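Cytochrome c, putative (Shewanella oneidensis, PDB 1SP3) binds eight hemes c along one chain and is probably a respiratory oxidoreductase that passes electrons between them to reduce tetrathionate. Local coordinates at residues E17-T20 with Q21-C25; L124-I127 with A128-V131; N177-Q180 with C181-H185. All coordinates share one frame; numbering follows the deposited sequence.

Interaction 1: residues E17-T20 with Q21-C25; sequences EVTT and QCLTC. With HEC (heme c), chain C.
V18 and C22 sit one turn apart on helix 15-34, where the CXXCH heme-attachment motif of a c-type cytochrome runs from C22 to H26. Methyl CG1 of V18 comes 4.2 Å from SG of C22, and it also touches the porphyrin's vinyl-derived arm, with V18 CG1 3.8 Å from heme CBB. This methyl gets there because it stands anti to the backbone N (chi1 177°). Covalent anchoring is direct: C22 SG is joined to heme CAB at 1.9 Å, and C25 SG to heme CAC at 2.1 Å. H26 supplies an axial ligand to the iron.

The hydroxyl of T24 is folded back onto the helix. Its OG1 stands between the backbone N and the carbonyl carbon (chi1 48°), and from there it donates to Q21 O at 2.5 Å, in the carbonyl plane. The same oxygen also accepts T24 N, so two bonds grip it.

One face further round, T19 and L23 cross obliquely, methyl CG2 of T19 lying 4.1 Å from CG of L23. T19 OG1 is turned elsewhere and binds V96 O. Underneath, L23 N donates to T19 O at 3.0 Å, nearly straight (168° at the hydrogen), and C22 N donates likewise to V18 O; the bond from Q21 N to E17 O is weak.

Outer partners hold these positions. E17 OE2 is bound by T13 N and T14 OG1, while V18 is packed against F12 and against helix 124-129. The bent side chain of Q21 carries its amide toward the preceding turn, where a water donates to E17 O at 2.5 Å and weakly accepts from Q21 NE2.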
loop_
_atom_site.group_PDB
_atom_site.type_symbol
_atom_site.label_atom_id
_atom_site.label_comp_id
_atom_site.label_asym_id
_atom_site.label_seq_id
_atom_site.Cartn_x
_atom_site.Cartn_y
_atom_site.Cartn_z
ATOM N N GLU A 17 -13.414 -17.135 -18.910
ATOM C CA GLU A 17 -14.637 -17.321 -19.721
ATOM C C GLU A 17 -15.627 -16.171 -19.593
ATOM O O GLU A 17 -16.402 -15.870 -20.529
ATOM C CB GLU A 17 -15.400 -18.498 -19.199
ATOM C CG GLU A 17 -15.040 -19.799 -19.824
ATOM C CD GLU A 17 -15.828 -20.893 -19.132
ATOM O OE1 GLU A 17 -16.990 -21.065 -19.490
ATOM O OE2 GLU A 17 -15.319 -21.504 -18.184
ATOM N N VAL A 18 -15.708 -15.631 -18.374
ATOM C CA VAL A 18 -16.474 -14.431 -18.197
ATOM C C VAL A 18 -15.818 -13.347 -18.997
ATOM O O VAL A 18 -16.497 -12.659 -19.735
ATOM C CB VAL A 18 -16.670 -14.015 -16.744
ATOM C CG1 VAL A 18 -17.447 -12.677 -16.662
ATOM C CG2 VAL A 18 -17.464 -15.114 -15.982
ATOM N N THR A 19 -14.495 -13.221 -18.883
ATOM C CA THR A 19 -13.832 -12.070 -19.466
ATOM C C THR A 19 -13.940 -12.167 -20.961
ATOM O O THR A 19 -14.054 -11.128 -21.651
ATOM C CB THR A 19 -12.322 -11.970 -19.084
ATOM O OG1 THR A 19 -12.230 -11.609 -17.731
ATOM C CG2 THR A 19 -11.637 -10.733 -19.785
ATOM N N THR A 20 -13.779 -13.387 -21.477
ATOM C CA THR A 20 -13.886 -13.530 -22.908
ATOM C C THR A 20 -15.245 -13.106 -23.493
ATOM O O THR A 20 -15.293 -12.519 -24.596
ATOM C CB THR A 20 -13.169 -14.816 -23.562
ATOM O OG1 THR A 20 -14.036 -15.552 -24.452
ATOM C CG2 THR A 20 -12.618 -15.752 -22.647
ATOM N N GLN A 21 -16.297 -13.246 -22.705
ATOM C CA GLN A 21 -17.535 -12.542 -23.056
ATOM C C GLN A 21 -17.426 -10.991 -23.071
ATOM O O GLN A 21 -17.723 -10.351 -24.138
ATOM C CB GLN A 21 -18.676 -12.995 -22.160
ATOM C CG GLN A 21 -19.151 -14.454 -22.579
ATOM C CD GLN A 21 -19.333 -14.573 -24.111
ATOM O OE1 GLN A 21 -20.082 -13.780 -24.718
ATOM N NE2 GLN A 21 -18.619 -15.538 -24.740
ATOM N N CYS A 22 -17.002 -10.394 -21.932
ATOM C CA CYS A 22 -16.871 -8.927 -21.811
ATOM C C CYS A 22 -16.137 -8.321 -23.014
ATOM O O CYS A 22 -16.503 -7.289 -23.568
ATOM C CB CYS A 22 -16.118 -8.542 -20.531
ATOM S SG CYS A 22 -16.720 -9.311 -19.024
ATOM N N LEU A 23 -15.091 -8.981 -23.432
ATOM C CA LEU A 23 -14.364 -8.536 -24.624
ATOM C C LEU A 23 -15.173 -8.574 -25.952
ATOM O O LEU A 23 -14.772 -7.983 -26.852
ATOM C CB LEU A 23 -13.125 -9.406 -24.831
ATOM C CG LEU A 23 -12.179 -9.510 -23.645
ATOM C CD1 LEU A 23 -11.218 -10.693 -23.877
ATOM C CD2 LEU A 23 -11.401 -8.251 -23.571
ATOM N N THR A 24 -16.276 -9.278 -26.097
ATOM C CA THR A 24 -17.007 -9.144 -27.393
ATOM C C THR A 24 -17.444 -7.655 -27.582
ATOM O O THR A 24 -17.615 -7.191 -28.709
ATOM C CB THR A 24 -18.223 -10.126 -27.494
ATOM O OG1 THR A 24 -19.040 -10.076 -26.299
ATOM C CG2 THR A 24 -17.726 -11.623 -27.535
ATOM N N CYS A 25 -17.547 -6.892 -26.473
ATOM C CA CYS A 25 -17.983 -5.507 -26.542
ATOM C C CYS A 25 -17.052 -4.527 -25.878
ATOM O O CYS A 25 -17.167 -3.336 -26.160
ATOM C CB CYS A 25 -19.329 -5.415 -25.857
ATOM S SG CYS A 25 -20.727 -6.437 -26.553
HETATM FE FE HEC C . -20.838 -3.946 -20.594
HETATM C CHA HEC C . -21.805 -0.819 -19.954
HETATM C CHB HEC C . -18.765 -3.943 -17.867
HETATM C CHC HEC C . -20.320 -7.346 -20.910
HETATM C CHD HEC C . -22.255 -3.874 -23.690
HETATM N NA HEC C . -20.328 -2.603 -19.157
HETATM C C1A HEC C . -20.922 -1.377 -19.042
HETATM C C2A HEC C . -20.377 -0.759 -17.870
HETATM C C3A HEC C . -19.537 -1.629 -17.283
HETATM C C4A HEC C . -19.484 -2.807 -18.101
HETATM C CMA HEC C . -18.769 -1.433 -15.949
HETATM C CAA HEC C . -20.775 0.658 -17.348
HETATM C CBA HEC C . -21.841 0.280 -16.293
HETATM C CGA HEC C . -22.473 1.487 -15.702
HETATM O O1A HEC C . -23.302 1.292 -14.751
HETATM O O2A HEC C . -22.142 2.608 -16.189
HETATM N NB HEC C . -19.757 -5.416 -19.580
HETATM C C1B HEC C . -18.943 -5.144 -18.491
HETATM C C2B HEC C . -18.337 -6.408 -18.095
HETATM C C3B HEC C . -18.781 -7.341 -18.940
HETATM C C4B HEC C . -19.693 -6.737 -19.867
HETATM C CMB HEC C . -17.352 -6.585 -16.911
HETATM C CAB HEC C . -18.515 -8.842 -18.853
HETATM C CBB HEC C . -18.972 -9.327 -17.679
HETATM N NC HEC C . -21.239 -5.319 -21.989
HETATM C C1C HEC C . -20.911 -6.659 -21.951
HETATM C C2C HEC C . -21.333 -7.262 -23.185
HETATM C C3C HEC C . -21.869 -6.291 -23.956
HETATM C C4C HEC C . -21.796 -5.054 -23.219
HETATM C CMC HEC C . -21.116 -8.780 -23.525
HETATM C CAC HEC C . -22.467 -6.401 -25.427
HETATM C CBC HEC C . -23.253 -7.431 -25.823
HETATM N ND HEC C . -21.888 -2.568 -21.647
HETATM C C1D HEC C . -22.370 -2.749 -22.920
HETATM C C2D HEC C . -22.999 -1.503 -23.372
HETATM C C3D HEC C . -22.865 -0.600 -22.206
HETATM C C4D HEC C . -22.169 -1.330 -21.185
HETATM C CMD HEC C . -23.668 -1.148 -24.733
HETATM C CAD HEC C . -23.321 0.869 -22.184
HETATM C CBD HEC C . -22.193 1.587 -22.903
HETATM C CGD HEC C . -22.542 3.056 -23.186
HETATM O O1D HEC C . -23.280 3.388 -24.181
HETATM O O2D HEC C . -22.108 3.930 -22.378
HETATM O O HOH W 1 -16.901 -17.317 -22.545
#

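Interaction 2: residues L124-I127 with A128-V131; sequences LAKI and AQNV. With HEC (heme c), chain C.
K126 and N130 are joined by the polar bonds that finish helix 124-129. N130 ND2 donates to K126 O at 2.8 Å, almost straight at 167°, and the acceptor lies in the plane of the N130 amide. The main-chain N130 N reaches the same K126 O at 3.2 Å from the other face of the carbonyl plane, so one oxygen is held from both sides. With CG anti to its carbonyl carbon (chi1 -72°), the asparagine amide turns back over the last turn. Were an alanine here instead, K126 O would probably keep only the main-chain bond of this pair, and the lysine chain would lose the amide it lies against. Earlier in the helix, A128 N to L124 O and Q129 N to A125 O, each donor 2.9 Å from its oxygen, are regular helical bonds.

Van der Waals contacts are of two kinds. The lysine methylene CD lies alongside the amide, K126 CD 3.8 Å from N130 ND2, the two chains running the same way. Apolar contacts face the porphyrin: V131 CG1 meets heme CHB at 3.6 Å and A128 CB meets heme CBB at 3.9 Å. The arrangement is that of a short helix whose last turn (A128) and exit (V131) form part of the wall of a c-type heme pocket.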
loop_
_atom_site.group_PDB
_atom_site.type_symbol
_atom_site.label_atom_id
_atom_site.label_comp_id
_atom_site.label_asym_id
_atom_site.label_seq_id
_atom_site.Cartn_x
_atom_site.Cartn_y
_atom_site.Cartn_z
ATOM N N LEU A 124 -21.028 -17.232 -11.254
ATOM C CA LEU A 124 -20.402 -16.298 -12.178
ATOM C C LEU A 124 -21.369 -15.581 -13.115
ATOM O O LEU A 124 -21.254 -14.378 -13.324
ATOM C CB LEU A 124 -19.271 -16.956 -12.969
ATOM C CG LEU A 124 -18.047 -17.361 -12.117
ATOM C CD1 LEU A 124 -17.074 -18.091 -13.019
ATOM C CD2 LEU A 124 -17.331 -16.175 -11.444
ATOM N N ALA A 125 -22.290 -16.320 -13.724
ATOM C CA ALA A 125 -23.230 -15.712 -14.648
ATOM C C ALA A 125 -23.967 -14.556 -14.009
ATOM O O ALA A 125 -23.992 -13.437 -14.556
ATOM C CB ALA A 125 -24.211 -16.793 -15.243
ATOM N N LYS A 126 -24.461 -14.805 -12.808
ATOM C CA LYS A 126 -25.216 -13.827 -12.006
ATOM C C LYS A 126 -24.396 -12.603 -11.635
ATOM O O LYS A 126 -24.858 -11.464 -11.803
ATOM C CB LYS A 126 -25.787 -14.464 -10.749
ATOM C CG LYS A 126 -26.891 -13.666 -10.074
ATOM C CD LYS A 126 -28.169 -13.543 -10.997
ATOM C CE LYS A 126 -28.654 -14.895 -11.692
ATOM N NZ LYS A 126 -30.157 -15.115 -11.650
ATOM N N ILE A 127 -23.161 -12.829 -11.196
ATOM C CA ILE A 127 -22.237 -11.717 -10.969
ATOM C C ILE A 127 -22.074 -10.894 -12.263
ATOM O O ILE A 127 -22.205 -9.666 -12.220
ATOM C CB ILE A 127 -20.907 -12.245 -10.463
ATOM C CG1 ILE A 127 -21.114 -12.832 -9.033
ATOM C CG2 ILE A 127 -19.763 -11.165 -10.606
ATOM C CD1 ILE A 127 -19.955 -13.612 -8.436
ATOM N N ALA A 128 -21.772 -11.556 -13.385
ATOM C CA ALA A 128 -21.556 -10.866 -14.665
ATOM C C ALA A 128 -22.751 -10.037 -15.086
ATOM O O ALA A 128 -22.560 -8.967 -15.600
ATOM C CB ALA A 128 -21.283 -11.837 -15.765
ATOM N N GLN A 129 -23.977 -10.547 -14.893
ATOM C CA GLN A 129 -25.181 -9.835 -15.304
ATOM C C GLN A 129 -25.413 -8.584 -14.488
ATOM O O GLN A 129 -25.994 -7.581 -14.994
ATOM C CB GLN A 129 -26.393 -10.736 -15.157
ATOM C CG GLN A 129 -26.457 -11.820 -16.214
ATOM C CD GLN A 129 -27.397 -12.924 -15.815
ATOM O OE1 GLN A 129 -27.060 -14.095 -15.976
ATOM N NE2 GLN A 129 -28.582 -12.558 -15.281
ATOM N N ASN A 130 -24.945 -8.608 -13.238
ATOM C CA ASN A 130 -25.207 -7.473 -12.370
ATOM C C ASN A 130 -24.121 -6.389 -12.243
ATOM O O ASN A 130 -24.224 -5.501 -11.439
ATOM C CB ASN A 130 -25.641 -7.986 -11.037
ATOM C CG ASN A 130 -27.056 -8.570 -11.116
ATOM O OD1 ASN A 130 -28.003 -7.801 -11.073
ATOM N ND2 ASN A 130 -27.187 -9.937 -11.343
ATOM N N VAL A 131 -23.104 -6.494 -13.082
ATOM C CA VAL A 131 -21.894 -5.668 -13.062
ATOM C C VAL A 131 -22.333 -4.195 -13.212
ATOM O O VAL A 131 -23.327 -3.888 -13.887
ATOM C CB VAL A 131 -21.131 -6.286 -14.224
ATOM C CG1 VAL A 131 -20.930 -5.458 -15.419
ATOM C CG2 VAL A 131 -20.008 -7.253 -13.804
HETATM FE FE HEC C . -20.838 -3.946 -20.594
HETATM C CHA HEC C . -21.805 -0.819 -19.954
HETATM C CHB HEC C . -18.765 -3.943 -17.867
HETATM C CHC HEC C . -20.320 -7.346 -20.910
HETATM C CHD HEC C . -22.255 -3.874 -23.690
HETATM N NA HEC C . -20.328 -2.603 -19.157
HETATM C C1A HEC C . -20.922 -1.377 -19.042
HETATM C C2A HEC C . -20.377 -0.759 -17.870
HETATM C C3A HEC C . -19.537 -1.629 -17.283
HETATM C C4A HEC C . -19.484 -2.807 -18.101
HETATM C CMA HEC C . -18.769 -1.433 -15.949
HETATM C CAA HEC C . -20.775 0.658 -17.348
HETATM C CBA HEC C . -21.841 0.280 -16.293
HETATM C CGA HEC C . -22.473 1.487 -15.702
HETATM O O1A HEC C . -23.302 1.292 -14.751
HETATM O O2A HEC C . -22.142 2.608 -16.189
HETATM N NB HEC C . -19.757 -5.416 -19.580
HETATM C C1B HEC C . -18.943 -5.144 -18.491
HETATM C C2B HEC C . -18.337 -6.408 -18.095
HETATM C C3B HEC C . -18.781 -7.341 -18.940
HETATM C C4B HEC C . -19.693 -6.737 -19.867
HETATM C CMB HEC C . -17.352 -6.585 -16.911
HETATM C CAB HEC C . -18.515 -8.842 -18.853
HETATM C CBB HEC C . -18.972 -9.327 -17.679
HETATM N NC HEC C . -21.239 -5.319 -21.989
HETATM C C1C HEC C . -20.911 -6.659 -21.951
HETATM C C2C HEC C . -21.333 -7.262 -23.185
HETATM C C3C HEC C . -21.869 -6.291 -23.956
HETATM C C4C HEC C . -21.796 -5.054 -23.219
HETATM C CMC HEC C . -21.116 -8.780 -23.525
HETATM C CAC HEC C . -22.467 -6.401 -25.427
HETATM C CBC HEC C . -23.253 -7.431 -25.823
HETATM N ND HEC C . -21.888 -2.568 -21.647
HETATM C C1D HEC C . -22.370 -2.749 -22.920
HETATM C C2D HEC C . -22.999 -1.503 -23.372
HETATM C C3D HEC C . -22.865 -0.600 -22.206
HETATM C C4D HEC C . -22.169 -1.330 -21.185
HETATM C CMD HEC C . -23.668 -1.148 -24.733
HETATM C CAD HEC C . -23.321 0.869 -22.184
HETATM C CBD HEC C . -22.193 1.587 -22.903
HETATM C CGD HEC C . -22.542 3.056 -23.186
HETATM O O1D HEC C . -23.280 3.388 -24.181
HETATM O O2D HEC C . -22.108 3.930 -22.378
#

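Interaction 3: residues N177-Q180 with C181-H185; sequences NNFQ and CQNCH. With HEC (heme c), chain G.
This is a local contact at the turn leading into a CXXCH heme-attachment motif, where F179 and Q180, just before the weakly bonded helix 181-184, meet N183 and C184 in its second half. The F179 ring and the N183 amide are stacked with their planes only 13° apart, and CB of N183 lies 4.0 Å from CG of F179. The sulfur of C184 is placed obliquely to the same ring, C184 SG being 4.0 Å from F179 CD2, a cysteine sulfur-aromatic contact. Heme CBC lies at the ring's edge, near its plane.

The turn is closed by N183 N, which donates to Q180 O at 2.9 Å. The donor stands 56° out of the carbonyl plane and so misses the lone pairs. Q182, whose CG stands between the backbone N and the carbonyl carbon (chi1 67°), bends back so that its OE1 comes 3.4 Å from Q180 CB. Its NE2 is bound by P134 O and by a propionate oxygen of another heme. C181 O accepts from both C184 N and H185 N, which fixes the short helix.

Three attachments to one heme follow. C181 SG is bonded to heme CAB at 1.9 Å, and C184 SG to heme CAC at 1.9 Å. H185 NE2 binds the heme iron, FE, at 2.0 Å. H400 is the second axial ligand, and S193 O, bonded to H185 ND1, limits rotation of the imidazole.

Helix 136-143 flanks the site: R136 N is bound by Q180 OE1, and C181 packs against R136 and C139. Past the motif, H185 O accepts from T187 OG1 at the start of strand 187-188, which pairs with strand 191-192.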
loop_
_atom_site.group_PDB
_atom_site.type_symbol
_atom_site.label_atom_id
_atom_site.label_comp_id
_atom_site.label_asym_id
_atom_site.label_seq_id
_atom_site.Cartn_x
_atom_site.Cartn_y
_atom_site.Cartn_z
ATOM N N ASN A 177 -21.302 12.909 3.130
ATOM C CA ASN A 177 -20.797 13.115 1.763
ATOM C C ASN A 177 -20.773 11.819 0.944
ATOM O O ASN A 177 -20.932 11.913 -0.258
ATOM C CB ASN A 177 -19.434 13.811 1.684
ATOM C CG ASN A 177 -19.462 15.239 2.158
ATOM O OD1 ASN A 177 -20.363 16.022 1.827
ATOM N ND2 ASN A 177 -18.453 15.598 2.943
ATOM N N ASN A 178 -20.579 10.650 1.578
ATOM C CA ASN A 178 -20.729 9.400 0.900
ATOM C C ASN A 178 -19.898 9.265 -0.402
ATOM O O ASN A 178 -20.374 8.734 -1.459
ATOM C CB ASN A 178 -22.224 9.206 0.582
ATOM C CG ASN A 178 -22.513 7.828 0.078
ATOM O OD1 ASN A 178 -23.458 7.635 -0.708
ATOM N ND2 ASN A 178 -21.691 6.856 0.493
ATOM N N PHE A 179 -18.677 9.779 -0.377
ATOM C CA PHE A 179 -17.894 9.695 -1.619
ATOM C C PHE A 179 -17.547 8.240 -1.937
ATOM O O PHE A 179 -17.219 7.481 -1.021
ATOM C CB PHE A 179 -16.566 10.413 -1.493
ATOM C CG PHE A 179 -16.632 11.895 -1.615
ATOM C CD1 PHE A 179 -17.853 12.577 -1.729
ATOM C CD2 PHE A 179 -15.447 12.626 -1.567
ATOM C CE1 PHE A 179 -17.877 13.947 -1.806
ATOM C CE2 PHE A 179 -15.465 13.972 -1.629
ATOM C CZ PHE A 179 -16.700 14.641 -1.785
ATOM N N GLN A 180 -17.587 7.868 -3.211
ATOM C CA GLN A 180 -16.905 6.624 -3.647
ATOM C C GLN A 180 -15.465 6.979 -3.907
ATOM O O GLN A 180 -15.207 8.177 -4.078
ATOM C CB GLN A 180 -17.521 6.103 -4.975
ATOM C CG GLN A 180 -19.096 5.905 -4.844
ATOM C CD GLN A 180 -19.481 5.050 -3.637
ATOM O OE1 GLN A 180 -18.726 4.133 -3.202
ATOM N NE2 GLN A 180 -20.652 5.302 -3.113
ATOM N N CYS A 181 -14.548 5.994 -4.059
ATOM C CA CYS A 181 -13.150 6.295 -4.187
ATOM C C CYS A 181 -12.855 7.145 -5.398
ATOM O O CYS A 181 -12.048 8.082 -5.286
ATOM C CB CYS A 181 -12.330 5.016 -4.310
ATOM S SG CYS A 181 -12.648 3.760 -3.078
ATOM N N GLN A 182 -13.514 6.812 -6.541
ATOM C CA GLN A 182 -13.334 7.565 -7.781
ATOM C C GLN A 182 -13.930 8.960 -7.738
ATOM O O GLN A 182 -13.671 9.705 -8.645
ATOM C CB GLN A 182 -13.867 6.838 -9.037
ATOM C CG GLN A 182 -15.417 6.689 -9.030
ATOM C CD GLN A 182 -15.935 5.402 -8.381
ATOM O OE1 GLN A 182 -15.388 4.902 -7.367
ATOM N NE2 GLN A 182 -16.963 4.831 -8.984
ATOM N N ASN A 183 -14.738 9.324 -6.744
ATOM C CA ASN A 183 -15.115 10.741 -6.625
ATOM C C ASN A 183 -13.828 11.594 -6.442
ATOM O O ASN A 183 -13.744 12.734 -6.917
ATOM C CB ASN A 183 -15.963 10.901 -5.407
ATOM C CG ASN A 183 -17.421 10.805 -5.687
ATOM O OD1 ASN A 183 -18.017 11.832 -6.049
ATOM N ND2 ASN A 183 -18.051 9.618 -5.466
ATOM N N CYS A 184 -12.813 11.055 -5.757
ATOM C CA CYS A 184 -11.537 11.763 -5.788
ATOM C C CYS A 184 -10.541 11.209 -6.836
ATOM O O CYS A 184 -9.789 11.954 -7.465
ATOM C CB CYS A 184 -10.851 11.746 -4.460
ATOM S SG CYS A 184 -11.706 12.456 -3.043
ATOM N N HIS A 185 -10.517 9.884 -6.957
ATOM C CA HIS A 185 -9.614 9.171 -7.825
ATOM C C HIS A 185 -10.260 9.125 -9.198
ATOM O O HIS A 185 -10.705 8.055 -9.657
ATOM C CB HIS A 185 -9.408 7.767 -7.235
ATOM C CG HIS A 185 -8.521 7.784 -6.040
ATOM N ND1 HIS A 185 -7.138 7.942 -6.128
ATOM C CD2 HIS A 185 -8.812 7.735 -4.726
ATOM C CE1 HIS A 185 -6.627 8.015 -4.911
ATOM N NE2 HIS A 185 -7.616 7.883 -4.040
HETATM FE FE HEC G . -7.281 7.749 -2.065
HETATM C CHA HEC G . -3.898 8.235 -2.308
HETATM C CHB HEC G . -6.844 4.461 -2.569
HETATM C CHC HEC G . -10.695 7.241 -1.499
HETATM C CHD HEC G . -7.769 11.091 -1.739
HETATM N NA HEC G . -5.658 6.506 -2.333
HETATM C C1A HEC G . -4.363 6.937 -2.451
HETATM C C2A HEC G . -3.544 5.806 -2.721
HETATM C C3A HEC G . -4.348 4.751 -2.780
HETATM C C4A HEC G . -5.702 5.194 -2.510
HETATM C CMA HEC G . -3.925 3.293 -3.035
HETATM C CAA HEC G . -2.009 5.861 -2.864
HETATM C CBA HEC G . -1.481 5.759 -1.400
HETATM C CGA HEC G . 0.030 5.588 -1.523
HETATM O O1A HEC G . 0.447 4.478 -1.998
HETATM O O2A HEC G . 0.824 6.538 -1.179
HETATM N NB HEC G . -8.527 6.225 -2.069
HETATM C C1B HEC G . -8.121 4.912 -2.321
HETATM C C2B HEC G . -9.253 4.037 -2.159
HETATM C C3B HEC G . -10.310 4.808 -1.836
HETATM C C4B HEC G . -9.887 6.176 -1.797
HETATM C CMB HEC G . -9.219 2.487 -2.336
HETATM C CAB HEC G . -11.768 4.317 -1.513
HETATM C CBB HEC G . -11.944 3.448 -0.450
HETATM N NC HEC G . -8.937 8.926 -1.679
HETATM C C1C HEC G . -10.234 8.506 -1.554
HETATM C C2C HEC G . -11.050 9.647 -1.428
HETATM C C3C HEC G . -10.226 10.722 -1.484
HETATM C C4C HEC G . -8.897 10.266 -1.660
HETATM C CMC HEC G . -12.613 9.511 -1.274
HETATM C CAC HEC G . -10.600 12.257 -1.464
HETATM C CBC HEC G . -11.510 12.729 -0.530
HETATM N ND HEC G . -6.068 9.390 -2.038
HETATM C C1D HEC G . -6.445 10.715 -1.867
HETATM C C2D HEC G . -5.305 11.609 -1.850
HETATM C C3D HEC G . -4.154 10.749 -2.088
HETATM C C4D HEC G . -4.687 9.375 -2.130
HETATM C CMD HEC G . -5.233 13.200 -1.678
HETATM C CAD HEC G . -2.655 11.205 -2.205
HETATM C CBD HEC G . -2.353 10.991 -3.699
HETATM C CGD HEC G . -2.707 12.166 -4.588
HETATM O O1D HEC G . -2.458 12.067 -5.794
HETATM O O2D HEC G . -3.141 13.257 -4.087
#

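In the fold
Interactions 1 and 2 are neighbours, with centres 12 Å apart, and both touch the same heme. Helix 15-34 meets helix 124-129 directly through one valine, V18 CG2 lying 4.0 Å from L124 CB, and V18 CG1 being equally close to A128 CB. Interaction 3 touches neither: its centre is 28 Å from that of interaction 1 and 24 Å from that of interaction 2, with nearest atoms about 17 Å and about 11 Å away. The tie is through a second heme: H26 and Q182 lie in its pocket, C22 approaches its covalent C98, and V131 approaches its axial H102. Interactions 1 and 2 thus serve one heme, while interaction 3 attaches a different one.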